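Local atomic coordinates of (R)-specific enoyl-CoA hydratase (Aeromonas punctata, PDB entry 1IQ6), a protein that catalyses the hydration of trans-2-enoyl-CoA of four to six carbons to the corresponding (3R)-3-hydroxyacyl-CoA, supplying polyhydroxyalkanoate biosynthesis. Residues Pro71-Ser75 with Val130-Pro134; Ala12-Phe18 with Gly91-Glu97; Leu6-Ala12 with Val98-Leu103. Numbering follows the deposited sequence.

Contact 1 of 3, residues Pro71-Ser75 with Val130-Pro134; sequences PGKGS and VVKLP
A type II beta turn, Gly72 to Ser75, in the loop between helix 55-68 and strand 76-84 of this hot-dog fold packs against the C-terminal tail that leaves strand 123-132. The turn closes with Ser75 N to Gly72 O (3.0 Å); Ser75, chi1 m, also donates OG to Gly72 O at 2.6 Å. Gly74 (phi/psi 97/-15, glycine-favoured) has its CA 4.2 Å from Pro134 CA. Pro71, after a cis peptide and with a C-gamma-exo ring, directs CB to the tail: its CG meets Val131 CG2 (chi1 m) at 3.5 Å and Leu133 CD2 at 4.1 Å. Leu133 starts away, but its m,t rotamer brings CD2 back. The Pro134 ring, likewise C-gamma exo, lies over the turn, CG 3.7 Å from Ser75 OG and CB 3.1 Å from Lys73 O. Lys73 (t,t,t,p) points its CB away; Lys132 (t,t,m,t) leaves sideways and its end leads off. Ser75 CA makes a CA-H...O contact with Lys132 O (3.4 Å), and one water bridges Gly74 O (2.7 Å) and Leu133 O (2.8 Å).

Contact 2 of 3, residues Ala12-Phe18 with Gly91-Glu97; sequences ARLSKRF and GDEVTAE
Strand 12-17 runs antiparallel to strand 93-97, axes 4.6 Å apart at closest, directions 155° apart. Hydrogen-bonded pairs are Leu14 with Ala96 (Leu14 N to Ala96 O 3.0 Å, Ala96 N to Leu14 O 2.8 Å) and Lys16 with Val94 (Lys16 N to Val94 O 3.0 Å, Val94 N to Lys16 O 2.9 Å). Non-hydrogen-bonded pairs are Arg13 with Glu97 and Ser15 with Thr95, whose OG and OG1 hydrogen-bond at 3.1 Å. Beyond these pairs, Gly91 N donates to Phe18 O (2.8 Å); a water accepts from Phe18 N (3.0 Å) and donates to Asp92 O (2.8 Å). Arg17 gives NH2 to Gly91 O (2.9 Å), and a water links its NE (2.6 Å) to Glu93 OE1 (3.2 Å). Glu97 OE1 lies over the Arg13 guanidinium face, 3.3 Å from NH1, a salt bridge of charge alone; NH1 donates to a water (2.6 Å). On the face of Leu14, Lys16 and Ala96, Leu14 (p,p) sets CD1 4.1 Å from Ala96 CB, both touching Leu65 of helix 55-68, while Lys16 NZ hydrogen-bonds Leu29 O and salt-bridges Glu31 of the second subunit. An antiparallel sheet wrapping a central helix, here 55-68, is characteristic of the MaoC-like hot-dog fold.

Contact 3 of 3, residues Leu6-Ala12 with Val98-Leu103; sequences LEVGQKA and VEVTAL
Leu6, in the loop before strand 11-17, points CB toward strand 98-103; in its t,p rotamer CD1 lies 3.8 Å from Val100 CG2 and CD2 3.4 Å from Leu103 CD2. Glu7, whose CA-to-CB bond points away from the strand, opens a type II beta turn to Gln10, closed by Gln10 N to Glu7 O (3.1 Å). Val8 (chi1 t) lays CG2 at 4.4 Å from both Val100 CG1 and Leu103 CG. Gly9, at phi/psi 102/-18, fills the glycine-favoured third position and donates N to Val100 O (2.8 Å). Gln10 accepts Val100 N at its O (2.9 Å), while its m,t side chain folds back so that OE1 takes Glu7 N (2.9 Å); NE2 reaches Ser5 O. From Lys11 on the pairing is regular: Lys11 faces Glu99 in a non-hydrogen-bonded pair, CA to CA 4.2 Å, its CB 4.1 Å from Glu99 CB, and its end leads away. Ala12 and Val98 form the hydrogen-bonded pair, Ala12 N to Val98 O 3.0 Å and Val98 N to Ala12 O 2.9 Å, with Ala12 CB 4.0 Å from Val98 CG2. Farther along, Thr101 and Ala102 both face Thr111 in a classic beta bulge. Backbone hydrogen bonds thus fix the register, while the aliphatic side chains of Leu6, Val8, Val100 and Leu103 join the incoming loop to the strand without using any charge.

Contacts 2 and 3 share Ala12 and one antiparallel pairing, strands 11-17 and 93-103. Contact 2, nearest the chain's centre, combines regular pairing with a charged, hydrated face and an opposite face turned to helix 55-68 and the second subunit; the side chain of Phe18 is about 9 Å from Gly55 and about 10 Å from the His37 side chain, both inferred by similarity to bind hydroxyacyl-CoA. Contact 3 lies at the surface, keeps the backbone pairing, and has aliphatic packing in place of charged pairs. Contact 1, partly buried, joins a loop to the chain terminus through proline rings and one water. It meets contact 3 where Leu133 CD2 packs on Leu6 CD2 (3.4 Å) but does not touch contact 2.

Contact 1 of 3, residues Pro71-Ser75 with Val130-Pro134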
ATOM      1  N   PRO B  71      -0.189 -16.466  -3.637  1.00 17.72           N
ATOM      2  CA  PRO B  71       0.020 -17.858  -3.217  1.00 19.23           C
ATOM      3  C   PRO B  71      -0.986 -18.349  -2.180  1.00 21.29           C
ATOM      4  O   PRO B  71      -1.236 -19.551  -2.070  1.00 23.24           O
ATOM      5  CB  PRO B  71       1.448 -17.842  -2.670  1.00 19.09           C
ATOM      6  CG  PRO B  71       2.096 -16.731  -3.442  1.00 18.75           C
ATOM      7  CD  PRO B  71       1.027 -15.673  -3.396  1.00 17.81           C
ATOM      8  N   GLY B  72      -1.548 -17.421  -1.411  1.00 22.41           N
ATOM      9  CA  GLY B  72      -2.537 -17.798  -0.420  1.00 23.97           C
ATOM     10  C   GLY B  72      -2.110 -17.813   1.036  1.00 25.14           C
ATOM     11  O   GLY B  72      -1.074 -17.268   1.410  1.00 24.08           O
ATOM     12  N   LYS B  73      -2.945 -18.453   1.849  1.00 27.35           N
ATOM     13  CA  LYS B  73      -2.758 -18.593   3.291  1.00 28.90           C
ATOM     14  C   LYS B  73      -1.319 -18.880   3.717  1.00 28.25           C
ATOM     15  O   LYS B  73      -0.706 -19.845   3.263  1.00 29.09           O
ATOM     16  CB  LYS B  73      -3.680 -19.707   3.799  1.00 30.56           C
ATOM     17  CG  LYS B  73      -3.603 -20.007   5.283  1.00 32.82           C
ATOM     18  CD  LYS B  73      -4.450 -21.236   5.614  1.00 35.54           C
ATOM     19  CE  LYS B  73      -4.387 -21.608   7.089  1.00 37.16           C
ATOM     20  NZ  LYS B  73      -5.099 -20.634   7.963  1.00 38.71           N
ATOM     21  N   GLY B  74      -0.787 -18.034   4.593  1.00 28.00           N
ATOM     22  CA  GLY B  74       0.570 -18.228   5.074  1.00 27.35           C
ATOM     23  C   GLY B  74       1.616 -17.407   4.344  1.00 26.02           C
ATOM     24  O   GLY B  74       2.742 -17.272   4.822  1.00 26.93           O
ATOM     25  N   SER B  75       1.252 -16.862   3.187  1.00 25.32           N
ATOM     26  CA  SER B  75       2.180 -16.050   2.405  1.00 23.25           C
ATOM     27  C   SER B  75       2.667 -14.847   3.199  1.00 22.10           C
ATOM     28  O   SER B  75       1.910 -14.243   3.965  1.00 21.27           O
ATOM     29  CB  SER B  75       1.511 -15.555   1.118  1.00 22.17           C
ATOM     30  OG  SER B  75       1.165 -16.629   0.265  1.00 24.51           O
ATOM     31  N   VAL B 130       6.709  -9.576  -4.332  1.00 12.13           N
ATOM     32  CA  VAL B 130       7.656 -10.644  -4.043  1.00 12.61           C
ATOM     33  C   VAL B 130       7.162 -11.179  -2.706  1.00 13.87           C
ATOM     34  O   VAL B 130       7.039 -10.424  -1.741  1.00 14.17           O
ATOM     35  CB  VAL B 130       9.096 -10.117  -3.890  1.00 13.42           C
ATOM     36  CG1 VAL B 130      10.027 -11.271  -3.533  1.00 15.53           C
ATOM     37  CG2 VAL B 130       9.554  -9.462  -5.189  1.00 16.27           C
ATOM     38  N   VAL B 131       6.868 -12.474  -2.649  1.00 14.05           N
ATOM     39  CA  VAL B 131       6.343 -13.062  -1.424  1.00 15.92           C
ATOM     40  C   VAL B 131       6.969 -14.394  -1.039  1.00 18.47           C
ATOM     41  O   VAL B 131       7.342 -15.196  -1.897  1.00 19.16           O
ATOM     42  CB  VAL B 131       4.815 -13.285  -1.533  1.00 18.41           C
ATOM     43  CG1 VAL B 131       4.116 -11.978  -1.859  1.00 20.26           C
ATOM     44  CG2 VAL B 131       4.516 -14.315  -2.601  1.00 20.51           C
ATOM     45  N   LYS B 132       7.074 -14.612   0.268  1.00 18.60           N
ATOM     46  CA  LYS B 132       7.610 -15.855   0.810  1.00 22.64           C
ATOM     47  C   LYS B 132       6.441 -16.837   0.817  1.00 23.28           C
ATOM     48  O   LYS B 132       5.351 -16.510   1.289  1.00 22.54           O
ATOM     49  CB  LYS B 132       8.124 -15.630   2.234  1.00 25.12           C
ATOM     50  CG  LYS B 132       8.760 -16.857   2.872  1.00 29.29           C
ATOM     51  CD  LYS B 132       9.229 -16.563   4.290  1.00 32.37           C
ATOM     52  CE  LYS B 132      10.288 -15.472   4.311  1.00 34.61           C
ATOM     53  NZ  LYS B 132      10.752 -15.176   5.696  1.00 37.75           N
ATOM     54  N   LEU B 133       6.668 -18.034   0.291  1.00 25.30           N
ATOM     55  CA  LEU B 133       5.620 -19.046   0.203  1.00 27.99           C
ATOM     56  C   LEU B 133       5.133 -19.574   1.548  1.00 29.78           C
ATOM     57  O   LEU B 133       5.883 -19.610   2.521  1.00 29.96           O
ATOM     58  CB  LEU B 133       6.102 -20.212  -0.665  1.00 28.79           C
ATOM     59  CG  LEU B 133       6.534 -19.835  -2.085  1.00 30.93           C
ATOM     60  CD1 LEU B 133       6.931 -21.089  -2.850  1.00 31.50           C
ATOM     61  CD2 LEU B 133       5.399 -19.113  -2.793  1.00 31.38           C
ATOM     62  N   PRO B 134       3.858 -19.994   1.611  1.00 30.89           N
ATOM     63  CA  PRO B 134       3.238 -20.532   2.826  1.00 32.31           C
ATOM     64  C   PRO B 134       4.107 -21.586   3.505  1.00 33.59           C
ATOM     65  O   PRO B 134       4.340 -21.460   4.726  1.00 35.34           O
ATOM     66  CB  PRO B 134       1.926 -21.111   2.310  1.00 31.64           C
ATOM     67  CG  PRO B 134       1.566 -20.162   1.215  1.00 31.23           C
ATOM     68  CD  PRO B 134       2.889 -19.978   0.499  1.00 31.27           C
ATOM     69  OXT PRO B 134       4.540 -22.529   2.809  1.00 34.54           O
TER
HETATM   70  O   HOH W   1       5.434 -17.575   4.384  1.00 33.37           O

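Contact 2 of 3, residues Ala12-Phe18 with Gly91-Glu97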
ATOM      1  N   ALA B  12      -5.084 -15.027 -10.273  1.00 14.87           N
ATOM      2  CA  ALA B  12      -6.239 -14.840  -9.412  1.00 13.33           C
ATOM      3  C   ALA B  12      -6.683 -13.398  -9.540  1.00 12.67           C
ATOM      4  O   ALA B  12      -5.882 -12.511  -9.841  1.00 12.87           O
ATOM      5  CB  ALA B  12      -5.880 -15.145  -7.965  1.00 13.20           C
ATOM      6  N   ARG B  13      -7.964 -13.157  -9.302  1.00 13.48           N
ATOM      7  CA  ARG B  13      -8.485 -11.808  -9.397  1.00 12.65           C
ATOM      8  C   ARG B  13      -9.696 -11.619  -8.501  1.00 13.74           C
ATOM      9  O   ARG B  13     -10.282 -12.580  -8.008  1.00 14.65           O
ATOM     10  CB  ARG B  13      -8.873 -11.478 -10.845  1.00 14.95           C
ATOM     11  CG  ARG B  13     -10.030 -12.314 -11.387  1.00 16.42           C
ATOM     12  CD  ARG B  13     -10.656 -11.681 -12.629  1.00 18.81           C
ATOM     13  NE  ARG B  13      -9.758 -11.655 -13.781  1.00 19.91           N
ATOM     14  CZ  ARG B  13     -10.100 -11.184 -14.976  1.00 21.32           C
ATOM     15  NH1 ARG B  13      -9.225 -11.201 -15.973  1.00 22.99           N
ATOM     16  NH2 ARG B  13     -11.316 -10.690 -15.175  1.00 22.65           N
ATOM     17  N   LEU B  14     -10.040 -10.359  -8.272  1.00 12.93           N
ATOM     18  CA  LEU B  14     -11.210 -10.012  -7.481  1.00 14.19           C
ATOM     19  C   LEU B  14     -11.621  -8.613  -7.910  1.00 13.79           C
ATOM     20  O   LEU B  14     -10.826  -7.869  -8.484  1.00 14.34           O
ATOM     21  CB  LEU B  14     -10.913 -10.059  -5.972  1.00 15.87           C
ATOM     22  CG  LEU B  14      -9.904  -9.113  -5.310  1.00 16.51           C
ATOM     23  CD1 LEU B  14     -10.435  -7.684  -5.279  1.00 17.27           C
ATOM     24  CD2 LEU B  14      -9.654  -9.594  -3.887  1.00 18.06           C
ATOM     25  N   SER B  15     -12.874  -8.264  -7.660  1.00 14.73           N
ATOM     26  CA  SER B  15     -13.363  -6.945  -8.012  1.00 15.02           C
ATOM     27  C   SER B  15     -13.940  -6.317  -6.761  1.00 15.21           C
ATOM     28  O   SER B  15     -14.413  -7.016  -5.863  1.00 15.99           O
ATOM     29  CB  SER B  15     -14.436  -7.032  -9.100  1.00 15.95           C
ATOM     30  OG  SER B  15     -13.883  -7.516 -10.313  1.00 20.73           O
ATOM     31  N   LYS B  16     -13.892  -4.994  -6.701  1.00 13.65           N
ATOM     32  CA  LYS B  16     -14.410  -4.293  -5.543  1.00 14.09           C
ATOM     33  C   LYS B  16     -14.696  -2.837  -5.848  1.00 13.59           C
ATOM     34  O   LYS B  16     -14.056  -2.239  -6.705  1.00 13.47           O
ATOM     35  CB  LYS B  16     -13.406  -4.380  -4.394  1.00 15.44           C
ATOM     36  CG  LYS B  16     -13.909  -3.748  -3.118  1.00 16.30           C
ATOM     37  CD  LYS B  16     -13.036  -4.104  -1.935  1.00 14.49           C
ATOM     38  CE  LYS B  16     -13.647  -3.557  -0.661  1.00 13.80           C
ATOM     39  NZ  LYS B  16     -12.942  -4.040   0.552  1.00 13.64           N
ATOM     40  N   ARG B  17     -15.669  -2.277  -5.136  1.00 15.25           N
ATOM     41  CA  ARG B  17     -16.036  -0.879  -5.292  1.00 15.56           C
ATOM     42  C   ARG B  17     -15.665  -0.134  -4.018  1.00 15.87           C
ATOM     43  O   ARG B  17     -16.124  -0.486  -2.931  1.00 19.38           O
ATOM     44  CB  ARG B  17     -17.544  -0.732  -5.525  1.00 17.33           C
ATOM     45  CG  ARG B  17     -18.019  -1.088  -6.913  1.00 20.28           C
ATOM     46  CD  ARG B  17     -19.538  -0.928  -7.022  1.00 23.61           C
ATOM     47  NE  ARG B  17     -20.030  -1.325  -8.338  1.00 26.38           N
ATOM     48  CZ  ARG B  17     -19.985  -0.558  -9.422  1.00 26.82           C
ATOM     49  NH1 ARG B  17     -20.449  -1.017 -10.576  1.00 28.15           N
ATOM     50  NH2 ARG B  17     -19.497   0.674  -9.353  1.00 27.66           N
ATOM     51  N   PHE B  18     -14.820   0.881  -4.142  1.00 15.10           N
ATOM     52  CA  PHE B  18     -14.451   1.675  -2.982  1.00 14.84           C
ATOM     53  C   PHE B  18     -15.286   2.940  -3.049  1.00 15.33           C
ATOM     54  O   PHE B  18     -15.047   3.803  -3.894  1.00 16.74           O
ATOM     55  CB  PHE B  18     -12.966   2.039  -2.999  1.00 14.69           C
ATOM     56  CG  PHE B  18     -12.051   0.879  -2.728  1.00 13.00           C
ATOM     57  CD1 PHE B  18     -11.159   0.444  -3.702  1.00 13.36           C
ATOM     58  CD2 PHE B  18     -12.062   0.237  -1.494  1.00 12.81           C
ATOM     59  CE1 PHE B  18     -10.286  -0.616  -3.450  1.00 14.01           C
ATOM     60  CE2 PHE B  18     -11.194  -0.823  -1.234  1.00 14.08           C
ATOM     61  CZ  PHE B  18     -10.303  -1.247  -2.218  1.00 14.37           C
ATOM     62  N   GLY B  91     -16.536   5.239  -5.845  1.00 16.30           N
ATOM     63  CA  GLY B  91     -17.784   4.591  -6.194  1.00 17.09           C
ATOM     64  C   GLY B  91     -17.674   3.642  -7.370  1.00 17.92           C
ATOM     65  O   GLY B  91     -18.518   2.765  -7.534  1.00 20.05           O
ATOM     66  N   ASP B  92     -16.636   3.805  -8.185  1.00 15.84           N
ATOM     67  CA  ASP B  92     -16.454   2.936  -9.341  1.00 16.79           C
ATOM     68  C   ASP B  92     -15.810   1.620  -8.939  1.00 15.50           C
ATOM     69  O   ASP B  92     -15.110   1.538  -7.931  1.00 17.48           O
ATOM     70  CB  ASP B  92     -15.594   3.626 -10.403  1.00 16.62           C
ATOM     71  CG  ASP B  92     -16.336   4.733 -11.129  1.00 17.52           C
ATOM     72  OD1 ASP B  92     -15.704   5.449 -11.931  1.00 19.28           O
ATOM     73  OD2 ASP B  92     -17.557   4.882 -10.902  1.00 18.92           O
ATOM     74  N   GLU B  93     -16.067   0.585  -9.728  1.00 15.46           N
ATOM     75  CA  GLU B  93     -15.505  -0.730  -9.457  1.00 16.23           C
ATOM     76  C   GLU B  93     -14.130  -0.876 -10.101  1.00 15.16           C
ATOM     77  O   GLU B  93     -13.822  -0.213 -11.090  1.00 15.85           O
ATOM     78  CB  GLU B  93     -16.448  -1.814  -9.995  1.00 18.18           C
ATOM     79  CG  GLU B  93     -15.922  -3.235  -9.888  1.00 22.53           C
ATOM     80  CD  GLU B  93     -16.887  -4.255 -10.468  1.00 25.50           C
ATOM     81  OE1 GLU B  93     -17.765  -4.744  -9.726  1.00 28.67           O
ATOM     82  OE2 GLU B  93     -16.773  -4.558 -11.673  1.00 28.40           O
ATOM     83  N   VAL B  94     -13.296  -1.715  -9.497  1.00 13.74           N
ATOM     84  CA  VAL B  94     -11.976  -2.012 -10.039  1.00 13.62           C
ATOM     85  C   VAL B  94     -11.785  -3.519  -9.970  1.00 13.83           C
ATOM     86  O   VAL B  94     -12.506  -4.220  -9.256  1.00 13.81           O
ATOM     87  CB  VAL B  94     -10.822  -1.364  -9.233  1.00 13.26           C
ATOM     88  CG1 VAL B  94     -10.973   0.143  -9.236  1.00 15.55           C
ATOM     89  CG2 VAL B  94     -10.786  -1.920  -7.816  1.00 14.46           C
ATOM     90  N   THR B  95     -10.815  -4.012 -10.727  1.00 12.48           N
ATOM     91  CA  THR B  95     -10.498  -5.429 -10.724  1.00 12.74           C
ATOM     92  C   THR B  95      -9.004  -5.550 -10.426  1.00 11.76           C
ATOM     93  O   THR B  95      -8.184  -4.918 -11.092  1.00 12.64           O
ATOM     94  CB  THR B  95     -10.813  -6.084 -12.086  1.00 13.84           C
ATOM     95  OG1 THR B  95     -12.218  -5.964 -12.360  1.00 17.02           O
ATOM     96  CG2 THR B  95     -10.437  -7.564 -12.071  1.00 13.56           C
ATOM     97  N   ALA B  96      -8.672  -6.324  -9.398  1.00 11.97           N
ATOM     98  CA  ALA B  96      -7.282  -6.543  -9.011  1.00 11.36           C
ATOM     99  C   ALA B  96      -6.904  -7.904  -9.583  1.00 11.54           C
ATOM    100  O   ALA B  96      -7.680  -8.856  -9.486  1.00 12.51           O
ATOM    101  CB  ALA B  96      -7.148  -6.542  -7.494  1.00 13.31           C
ATOM    102  N   GLU B  97      -5.721  -7.988 -10.184  1.00 10.43           N
ATOM    103  CA  GLU B  97      -5.265  -9.235 -10.798  1.00 10.97           C
ATOM    104  C   GLU B  97      -3.810  -9.524 -10.459  1.00 10.74           C
ATOM    105  O   GLU B  97      -2.965  -8.632 -10.537  1.00 12.18           O
ATOM    106  CB  GLU B  97      -5.406  -9.144 -12.328  1.00 11.45           C
ATOM    107  CG  GLU B  97      -6.830  -8.878 -12.807  1.00 14.77           C
ATOM    108  CD  GLU B  97      -6.950  -8.680 -14.314  1.00 17.40           C
ATOM    109  OE1 GLU B  97      -8.060  -8.326 -14.773  1.00 19.61           O
ATOM    110  OE2 GLU B  97      -5.951  -8.877 -15.043  1.00 17.63           O
TER
HETATM  111  O   HOH W   2      -6.804 -11.911 -16.484  1.00 35.57           O
HETATM  112  O   HOH W   3     -12.996   0.540  -6.472  1.00 23.96           O
HETATM  113  O   HOH W   4     -20.022   3.318 -11.409  1.00 35.30           O
HETATM  114  O   HOH W   5     -20.433  -3.900  -8.140  1.00 46.01           O
HETATM  115  O   HOH W   6     -13.747   2.942  -6.199  1.00 43.49           O

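Contact 3 of 3, residues Leu6-Ala12 with Val98-Leu103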
ATOM      1  N   LEU B   6       2.397 -24.454  -6.514  1.00 24.40           N
ATOM      2  CA  LEU B   6       2.339 -23.136  -7.122  1.00 23.75           C
ATOM      3  C   LEU B   6       3.085 -23.246  -8.447  1.00 22.50           C
ATOM      4  O   LEU B   6       4.129 -23.898  -8.522  1.00 22.40           O
ATOM      5  CB  LEU B   6       3.018 -22.110  -6.214  1.00 25.10           C
ATOM      6  CG  LEU B   6       2.868 -20.639  -6.599  1.00 26.90           C
ATOM      7  CD1 LEU B   6       1.400 -20.258  -6.581  1.00 26.04           C
ATOM      8  CD2 LEU B   6       3.649 -19.771  -5.625  1.00 28.83           C
ATOM      9  N   GLU B   7       2.548 -22.624  -9.492  1.00 20.52           N
ATOM     10  CA  GLU B   7       3.173 -22.681 -10.806  1.00 20.33           C
ATOM     11  C   GLU B   7       3.135 -21.348 -11.538  1.00 18.61           C
ATOM     12  O   GLU B   7       2.192 -20.565 -11.395  1.00 17.25           O
ATOM     13  CB  GLU B   7       2.481 -23.730 -11.684  1.00 22.57           C
ATOM     14  CG  GLU B   7       2.548 -25.153 -11.161  1.00 27.62           C
ATOM     15  CD  GLU B   7       1.879 -26.141 -12.100  1.00 32.33           C
ATOM     16  OE1 GLU B   7       2.289 -26.212 -13.278  1.00 35.09           O
ATOM     17  OE2 GLU B   7       0.944 -26.847 -11.664  1.00 34.77           O
ATOM     18  N   VAL B   8       4.173 -21.100 -12.325  1.00 18.13           N
ATOM     19  CA  VAL B   8       4.255 -19.886 -13.118  1.00 17.55           C
ATOM     20  C   VAL B   8       3.052 -19.886 -14.051  1.00 17.58           C
ATOM     21  O   VAL B   8       2.719 -20.911 -14.648  1.00 18.16           O
ATOM     22  CB  VAL B   8       5.555 -19.862 -13.954  1.00 18.14           C
ATOM     23  CG1 VAL B   8       5.520 -18.708 -14.950  1.00 18.85           C
ATOM     24  CG2 VAL B   8       6.753 -19.731 -13.031  1.00 18.93           C
ATOM     25  N   GLY B   9       2.391 -18.738 -14.162  1.00 15.83           N
ATOM     26  CA  GLY B   9       1.233 -18.643 -15.027  1.00 15.88           C
ATOM     27  C   GLY B   9      -0.092 -18.694 -14.291  1.00 14.83           C
ATOM     28  O   GLY B   9      -1.123 -18.323 -14.850  1.00 16.98           O
ATOM     29  N   GLN B  10      -0.081 -19.171 -13.048  1.00 15.10           N
ATOM     30  CA  GLN B  10      -1.315 -19.232 -12.272  1.00 14.20           C
ATOM     31  C   GLN B  10      -1.734 -17.801 -11.961  1.00 13.59           C
ATOM     32  O   GLN B  10      -0.889 -16.924 -11.759  1.00 14.13           O
ATOM     33  CB  GLN B  10      -1.112 -20.025 -10.981  1.00 14.01           C
ATOM     34  CG  GLN B  10      -0.815 -21.502 -11.229  1.00 16.89           C
ATOM     35  CD  GLN B  10      -0.634 -22.290  -9.950  1.00 17.82           C
ATOM     36  OE1 GLN B  10      -0.187 -21.755  -8.939  1.00 18.22           O
ATOM     37  NE2 GLN B  10      -0.960 -23.580  -9.997  1.00 21.71           N
ATOM     38  N   LYS B  11      -3.039 -17.565 -11.937  1.00 15.02           N
ATOM     39  CA  LYS B  11      -3.547 -16.225 -11.685  1.00 16.12           C
ATOM     40  C   LYS B  11      -4.784 -16.205 -10.804  1.00 13.97           C
ATOM     41  O   LYS B  11      -5.444 -17.222 -10.604  1.00 15.82           O
ATOM     42  CB  LYS B  11      -3.850 -15.531 -13.013  1.00 18.58           C
ATOM     43  CG  LYS B  11      -4.804 -16.289 -13.912  1.00 22.06           C
ATOM     44  CD  LYS B  11      -4.968 -15.582 -15.254  1.00 24.62           C
ATOM     45  CE  LYS B  11      -5.857 -16.374 -16.202  1.00 27.58           C
ATOM     46  NZ  LYS B  11      -7.240 -16.555 -15.682  1.00 30.68           N
ATOM     47  N   ALA B  12      -5.084 -15.027 -10.273  1.00 14.87           N
ATOM     48  CA  ALA B  12      -6.239 -14.840  -9.412  1.00 13.33           C
ATOM     49  C   ALA B  12      -6.683 -13.398  -9.540  1.00 12.67           C
ATOM     50  O   ALA B  12      -5.882 -12.511  -9.841  1.00 12.87           O
ATOM     51  CB  ALA B  12      -5.880 -15.145  -7.965  1.00 13.20           C
ATOM     52  N   VAL B  98      -3.525 -10.766 -10.068  1.00 10.74           N
ATOM     53  CA  VAL B  98      -2.157 -11.175  -9.778  1.00 11.39           C
ATOM     54  C   VAL B  98      -1.863 -12.428 -10.590  1.00 12.12           C
ATOM     55  O   VAL B  98      -2.764 -13.216 -10.887  1.00 12.24           O
ATOM     56  CB  VAL B  98      -1.912 -11.474  -8.264  1.00 11.35           C
ATOM     57  CG1 VAL B  98      -2.264 -10.242  -7.425  1.00 11.90           C
ATOM     58  CG2 VAL B  98      -2.696 -12.703  -7.819  1.00 12.09           C
ATOM     59  N   GLU B  99      -0.605 -12.589 -10.975  1.00 12.27           N
ATOM     60  CA  GLU B  99      -0.185 -13.750 -11.749  1.00 13.08           C
ATOM     61  C   GLU B  99       1.243 -14.112 -11.382  1.00 12.67           C
ATOM     62  O   GLU B  99       2.114 -13.244 -11.331  1.00 12.96           O
ATOM     63  CB  GLU B  99      -0.267 -13.463 -13.250  1.00 13.70           C
ATOM     64  CG  GLU B  99       0.357 -14.571 -14.095  1.00 14.75           C
ATOM     65  CD  GLU B  99       0.163 -14.381 -15.588  1.00 18.20           C
ATOM     66  OE1 GLU B  99       0.709 -15.201 -16.355  1.00 18.27           O
ATOM     67  OE2 GLU B  99      -0.531 -13.426 -16.000  1.00 19.15           O
ATOM     68  N   VAL B 100       1.482 -15.396 -11.128  1.00 12.58           N
ATOM     69  CA  VAL B 100       2.824 -15.851 -10.785  1.00 13.28           C
ATOM     70  C   VAL B 100       3.711 -15.776 -12.024  1.00 13.09           C
ATOM     71  O   VAL B 100       3.375 -16.337 -13.070  1.00 13.98           O
ATOM     72  CB  VAL B 100       2.815 -17.306 -10.281  1.00 12.99           C
ATOM     73  CG1 VAL B 100       4.235 -17.744  -9.959  1.00 13.37           C
ATOM     74  CG2 VAL B 100       1.921 -17.429  -9.054  1.00 14.19           C
ATOM     75  N   THR B 101       4.841 -15.081 -11.909  1.00 13.51           N
ATOM     76  CA  THR B 101       5.757 -14.949 -13.039  1.00 14.38           C
ATOM     77  C   THR B 101       7.087 -15.653 -12.806  1.00 16.43           C
ATOM     78  O   THR B 101       7.822 -15.925 -13.754  1.00 16.96           O
ATOM     79  CB  THR B 101       6.050 -13.468 -13.366  1.00 15.65           C
ATOM     80  OG1 THR B 101       6.652 -12.832 -12.231  1.00 16.98           O
ATOM     81  CG2 THR B 101       4.766 -12.748 -13.742  1.00 17.71           C
ATOM     82  N   ALA B 102       7.400 -15.947 -11.550  1.00 15.12           N
ATOM     83  CA  ALA B 102       8.655 -16.623 -11.236  1.00 16.17           C
ATOM     84  C   ALA B 102       8.630 -17.298  -9.874  1.00 16.86           C
ATOM     85  O   ALA B 102       8.021 -16.802  -8.930  1.00 17.31           O
ATOM     86  CB  ALA B 102       9.811 -15.632 -11.305  1.00 16.21           C
ATOM     87  N   LEU B 103       9.294 -18.446  -9.786  1.00 17.94           N
ATOM     88  CA  LEU B 103       9.381 -19.201  -8.544  1.00 19.17           C
ATOM     89  C   LEU B 103      10.842 -19.569  -8.322  1.00 20.66           C
ATOM     90  O   LEU B 103      11.392 -20.404  -9.041  1.00 22.89           O
ATOM     91  CB  LEU B 103       8.536 -20.476  -8.626  1.00 19.32           C
ATOM     92  CG  LEU B 103       7.018 -20.306  -8.699  1.00 20.97           C
ATOM     93  CD1 LEU B 103       6.359 -21.655  -8.924  1.00 22.43           C
ATOM     94  CD2 LEU B 103       6.515 -19.669  -7.414  1.00 20.30           C
TER